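PDB 2CZQ: cutinase-like protein from Cryptococcus sp., which probably hydrolyses carboxylic esters, as an alpha/beta-hydrolase of the cutinase family. Local coordinates for residues Asp62-Ile67 with Leu95-Thr100; Tyr79-Tyr84 with Ala89-Ala94. All coordinates share one frame; numbering follows the deposited sequence. Where two conformers were deposited one is given.

Contact 1: residues Asp62-Ile67 with Leu95-Thr100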
# COMPACT_ATOMS: atom_id res chain seq x y z
N ASP A 62 7.71 11.92 -2.16
CA ASP A 62 7.69 11.53 -3.56
C ASP A 62 6.37 10.88 -3.97
O ASP A 62 5.93 11.04 -5.10
CB ASP A 62 8.89 10.66 -3.90
CG ASP A 62 9.10 10.52 -5.37
OD1 ASP A 62 9.21 11.57 -6.06
OD2 ASP A 62 9.14 9.40 -5.91
N ILE A 63 5.73 10.15 -3.05
CA ILE A 63 4.37 9.65 -3.30
C ILE A 63 3.45 10.82 -3.63
O ILE A 63 2.72 10.81 -4.64
CB ILE A 63 3.82 8.91 -2.05
CG1 ILE A 63 4.58 7.61 -1.80
CG2 ILE A 63 2.32 8.63 -2.20
CD1 ILE A 63 4.34 7.05 -0.39
N ILE A 64 3.47 11.83 -2.77
CA ILE A 64 2.59 12.97 -2.91
C ILE A 64 2.94 13.78 -4.16
O ILE A 64 2.05 14.23 -4.88
CB ILE A 64 2.59 13.82 -1.62
CG1 ILE A 64 1.97 13.01 -0.47
CG2 ILE A 64 1.85 15.13 -1.84
CD1 ILE A 64 2.09 13.65 0.90
N ARG A 65 4.24 13.92 -4.43
CA ARG A 65 4.71 14.57 -5.65
C ARG A 65 4.10 13.91 -6.89
O ARG A 65 3.59 14.59 -7.78
CB ARG A 65 6.24 14.57 -5.72
CG ARG A 65 6.82 15.05 -7.04
CD ARG A 65 8.14 14.38 -7.40
NE ARG A 65 8.04 13.51 -8.58
CZ ARG A 65 7.55 12.28 -8.58
NH1 ARG A 65 7.09 11.72 -7.47
NH2 ARG A 65 7.51 11.59 -9.71
N ARG A 66 4.16 12.58 -6.95
CA ARG A 66 3.62 11.86 -8.10
C ARG A 66 2.11 12.05 -8.23
O ARG A 66 1.60 12.24 -9.33
CB ARG A 66 3.99 10.37 -8.07
CG ARG A 66 3.52 9.58 -9.29
CD ARG A 66 4.18 10.04 -10.57
NE ARG A 66 3.72 9.38 -11.78
CZ ARG A 66 2.63 9.72 -12.47
NH1 ARG A 66 1.83 10.69 -12.05
NH2 ARG A 66 2.33 9.07 -13.59
N ILE A 67 1.41 11.99 -7.10
CA ILE A 67 -0.03 12.21 -7.10
C ILE A 67 -0.36 13.58 -7.69
O ILE A 67 -1.20 13.70 -8.59
CB ILE A 67 -0.61 12.08 -5.68
CG1 ILE A 67 -0.55 10.63 -5.21
CG2 ILE A 67 -2.04 12.63 -5.61
CD1 ILE A 67 -0.85 10.46 -3.73
N LEU A 95 -0.91 9.49 3.78
CA LEU A 95 -2.35 9.63 4.02
C LEU A 95 -2.62 10.68 5.09
O LEU A 95 -3.54 11.50 4.96
CB LEU A 95 -2.98 8.31 4.45
CG LEU A 95 -2.69 7.06 3.62
CD1 LEU A 95 -3.54 5.90 4.12
CD2 LEU A 95 -2.92 7.30 2.12
N GLN A 96 -1.80 10.67 6.14
CA GLN A 96 -1.93 11.63 7.23
C GLN A 96 -1.75 13.06 6.73
O GLN A 96 -2.44 13.97 7.18
CB GLN A 96 -0.92 11.31 8.33
CG GLN A 96 -1.15 9.96 9.00
CD GLN A 96 0.00 9.53 9.89
OE1 GLN A 96 1.04 10.19 9.95
NE2 GLN A 96 -0.17 8.40 10.57
N GLN A 97 -0.84 13.25 5.78
CA GLN A 97 -0.56 14.57 5.22
C GLN A 97 -1.58 14.99 4.18
O GLN A 97 -1.90 16.17 4.07
CB GLN A 97 0.84 14.61 4.62
CG GLN A 97 1.93 14.59 5.66
CD GLN A 97 3.31 14.71 5.08
OE1 GLN A 97 3.49 15.18 3.95
NE2 GLN A 97 4.31 14.30 5.84
N LEU A 98 -2.09 14.04 3.40
CA LEU A 98 -3.06 14.36 2.35
C LEU A 98 -4.41 14.79 2.91
O LEU A 98 -5.12 15.58 2.29
CB LEU A 98 -3.25 13.18 1.41
CG LEU A 98 -2.09 12.86 0.46
CD1 LEU A 98 -2.35 11.55 -0.26
CD2 LEU A 98 -1.84 13.99 -0.53
N GLY A 99 -4.78 14.26 4.07
CA GLY A 99 -6.09 14.53 4.62
C GLY A 99 -7.15 13.67 3.98
O GLY A 99 -6.85 12.77 3.19
N THR A 100 -8.41 13.95 4.32
CA THR A 100 -9.52 13.08 3.97
C THR A 100 -10.55 13.76 3.08
O THR A 100 -11.70 13.32 2.98
CB THR A 100 -10.21 12.51 5.23
OG1 THR A 100 -10.58 13.59 6.10
CG2 THR A 100 -9.24 11.69 6.07

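Contact 2: residues Tyr79-Tyr84 with Ala89-Ala94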
# COMPACT_ATOMS: atom_id res chain seq x y z
N TYR A 79 -5.37 6.62 -8.73
CA TYR A 79 -4.21 6.02 -8.09
C TYR A 79 -4.58 4.85 -7.20
O TYR A 79 -5.63 4.86 -6.53
CB TYR A 79 -3.49 7.04 -7.21
CG TYR A 79 -3.00 8.24 -7.96
CD1 TYR A 79 -1.90 8.15 -8.80
CD2 TYR A 79 -3.65 9.46 -7.86
CE1 TYR A 79 -1.44 9.24 -9.51
CE2 TYR A 79 -3.20 10.58 -8.56
CZ TYR A 79 -2.10 10.45 -9.39
OH TYR A 79 -1.63 11.53 -10.09
N ILE A 80 -3.68 3.87 -7.16
CA ILE A 80 -3.61 2.93 -6.04
C ILE A 80 -2.26 3.17 -5.39
O ILE A 80 -1.23 3.20 -6.07
CB ILE A 80 -3.71 1.46 -6.50
CG1 ILE A 80 -4.99 1.20 -7.30
CG2 ILE A 80 -3.58 0.51 -5.30
CD1 ILE A 80 -6.29 1.32 -6.51
N LEU A 81 -2.25 3.37 -4.07
CA LEU A 81 -1.00 3.50 -3.32
C LEU A 81 -0.68 2.18 -2.65
O LEU A 81 -1.51 1.63 -1.92
CB LEU A 81 -1.08 4.60 -2.27
CG LEU A 81 -1.59 5.97 -2.73
CD1 LEU A 81 -1.52 6.97 -1.58
CD2 LEU A 81 -0.83 6.48 -3.95
N GLN A 82 0.53 1.68 -2.89
CA GLN A 82 0.98 0.39 -2.37
C GLN A 82 2.24 0.62 -1.56
O GLN A 82 3.13 1.34 -1.99
CB GLN A 82 1.29 -0.56 -3.52
CG GLN A 82 0.11 -0.81 -4.44
CD GLN A 82 0.50 -1.50 -5.73
OE1 GLN A 82 1.59 -1.26 -6.27
NE2 GLN A 82 -0.38 -2.37 -6.24
N GLY A 83 2.34 -0.02 -0.39
CA GLY A 83 3.54 0.11 0.41
C GLY A 83 3.86 -1.16 1.16
O GLY A 83 2.96 -1.80 1.71
N TYR A 84 5.14 -1.52 1.17
CA TYR A 84 5.64 -2.70 1.88
C TYR A 84 6.65 -2.27 2.93
O TYR A 84 7.64 -1.59 2.61
CB TYR A 84 6.31 -3.65 0.88
CG TYR A 84 7.09 -4.79 1.51
CD1 TYR A 84 6.56 -5.57 2.54
CD2 TYR A 84 8.38 -5.08 1.07
CE1 TYR A 84 7.28 -6.62 3.11
CE2 TYR A 84 9.12 -6.11 1.63
CZ TYR A 84 8.57 -6.88 2.65
OH TYR A 84 9.31 -7.90 3.19
N ALA A 89 4.82 2.34 5.90
CA ALA A 89 4.86 3.47 6.82
C ALA A 89 4.89 4.79 6.05
O ALA A 89 4.16 5.72 6.37
CB ALA A 89 6.06 3.35 7.76
N ALA A 90 5.73 4.86 5.01
CA ALA A 90 5.79 6.08 4.20
C ALA A 90 4.43 6.41 3.58
O ALA A 90 4.06 7.59 3.47
CB ALA A 90 6.84 5.94 3.12
N THR A 91 3.70 5.38 3.19
CA THR A 91 2.37 5.55 2.61
C THR A 91 1.37 6.03 3.66
O THR A 91 0.59 6.96 3.40
CB THR A 91 1.90 4.23 1.97
OG1 THR A 91 2.82 3.85 0.93
CG2 THR A 91 0.57 4.41 1.26
N VAL A 92 1.38 5.41 4.83
CA VAL A 92 0.51 5.83 5.93
C VAL A 92 0.71 7.31 6.24
O VAL A 92 -0.25 8.06 6.39
CB VAL A 92 0.77 4.96 7.19
CG1 VAL A 92 0.11 5.57 8.41
CG2 VAL A 92 0.28 3.54 6.95
N VAL A 93 1.97 7.74 6.32
CA VAL A 93 2.26 9.13 6.62
C VAL A 93 1.80 10.05 5.48
O VAL A 93 1.31 11.15 5.74
CB VAL A 93 3.74 9.32 7.02
CG1 VAL A 93 4.07 10.80 7.26
CG2 VAL A 93 4.03 8.50 8.27
N ALA A 94 1.89 9.58 4.24
CA ALA A 94 1.30 10.32 3.12
C ALA A 94 -0.20 10.53 3.33
O ALA A 94 -0.71 11.62 3.09
CB ALA A 94 1.57 9.63 1.79
O HOH W 1 3.15 4.16 -1.82

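Contact 1: residues Asp62-Ile67 with Leu95-Thr100
I64 and L98 bring two helices together, their CA atoms 7.8 Å apart, the nearest such pair between 62-67 and 95-100. The first segment is helical throughout; in the second, 95-98 form the last turn of helix 86-98, and G99, just beyond it, has positive phi (80°). No hydrogen bond crosses; two of the three closest contacts join aliphatic side chains, and the third sets a methyl against an amide oxygen. I64 and L98 contribute most of the 182 Å² buried over both sides, sliding past each other in opposite directions, with I64 CG1 3.9 Å from L98 CD2. The other leucine branch, CD1, meets I67 CD1 tip to tip, also at 3.9 Å. In I64, CG1 stands beside the backbone N (chi1 -66°) and the chain extends (chi2 172°), carrying CD1 to the exposed Q97. The two side chains cross at about a right angle, I64 CD1 4.0 Å from Q97 CB and 3.7 Å from Q97 OE1. Away from the contact, R65 NH1 forms a salt bridge with D62 OD1 (2.6 Å). I67 touches I12 of strand 9-14, and I67 and L95 both touch L81 of strand 78-84, so the helix pair packs onto the parallel sheet.

Contact 2: residues Tyr79-Tyr84 with Ala89-Ala94
G83 and T91 mark the closest backbone approach, CA to CA 6.0 Å, between strand 79-84 and helix 89-94, whose axes come within 7.4 Å and run at 139°, closer to antiparallel than parallel. This strand-turn-helix unit belongs to the alpha/beta-hydrolase fold; G83, S85 and G87 match the GxSxG pattern of a nucleophile elbow, consistent with S85 being the nucleophile. T91 is the one helix residue here within 4.5 Å of the strand, and its two branches divide the work. CG2, anti to the backbone N (chi1 -60° for OG1), packs 3.9 Å from L81 CB. OG1 faces the Q82-G83 peptide, 3.8 Å from G83 CA and 3.9 Å from Q82 O, too far for a direct bond. G83, with no side chain, lets its CA lie against the hydroxyl. All four touching residues are buried, and no direct hydrogen bond joins the segments. T91 OG1 is also hydrogen-bonded to G87 O, one turn back in its own helix. Beyond the strand's other face, Q82 NE2 bonds to N31 OD1. A single water bridges the polar gap, donating one hydrogen bond of 2.8 Å to Q82 O and another of 2.8 Å to T91 OG1.

In the fold
The centres of contacts 1 and 2 lie about 9 Å apart, and both use helix 86-98: contact 2 its middle, contact 1 its C-terminal end. Chain order is helix 57-73, strand 78-84, helix 86-98, so contact 2 is nested within the loop that contact 1 closes. Direct contacts tie them together: Y79 OH probably makes a weak hydrogen bond to I67 O (2.7 Å), and I63 CD1 packs 3.8 Å from T91 OG1. Both helices lie against the same parallel sheet, R66 touching V10 of strand 9-14 and T91 touching L113 of strand 108-114, the two neighbours of strand 78-84. The centre of contact 2 is about 5 Å from the centre of the chain, near the probable S85-H180-D165 triad; that of contact 1, about 13 Å out, is partly buried.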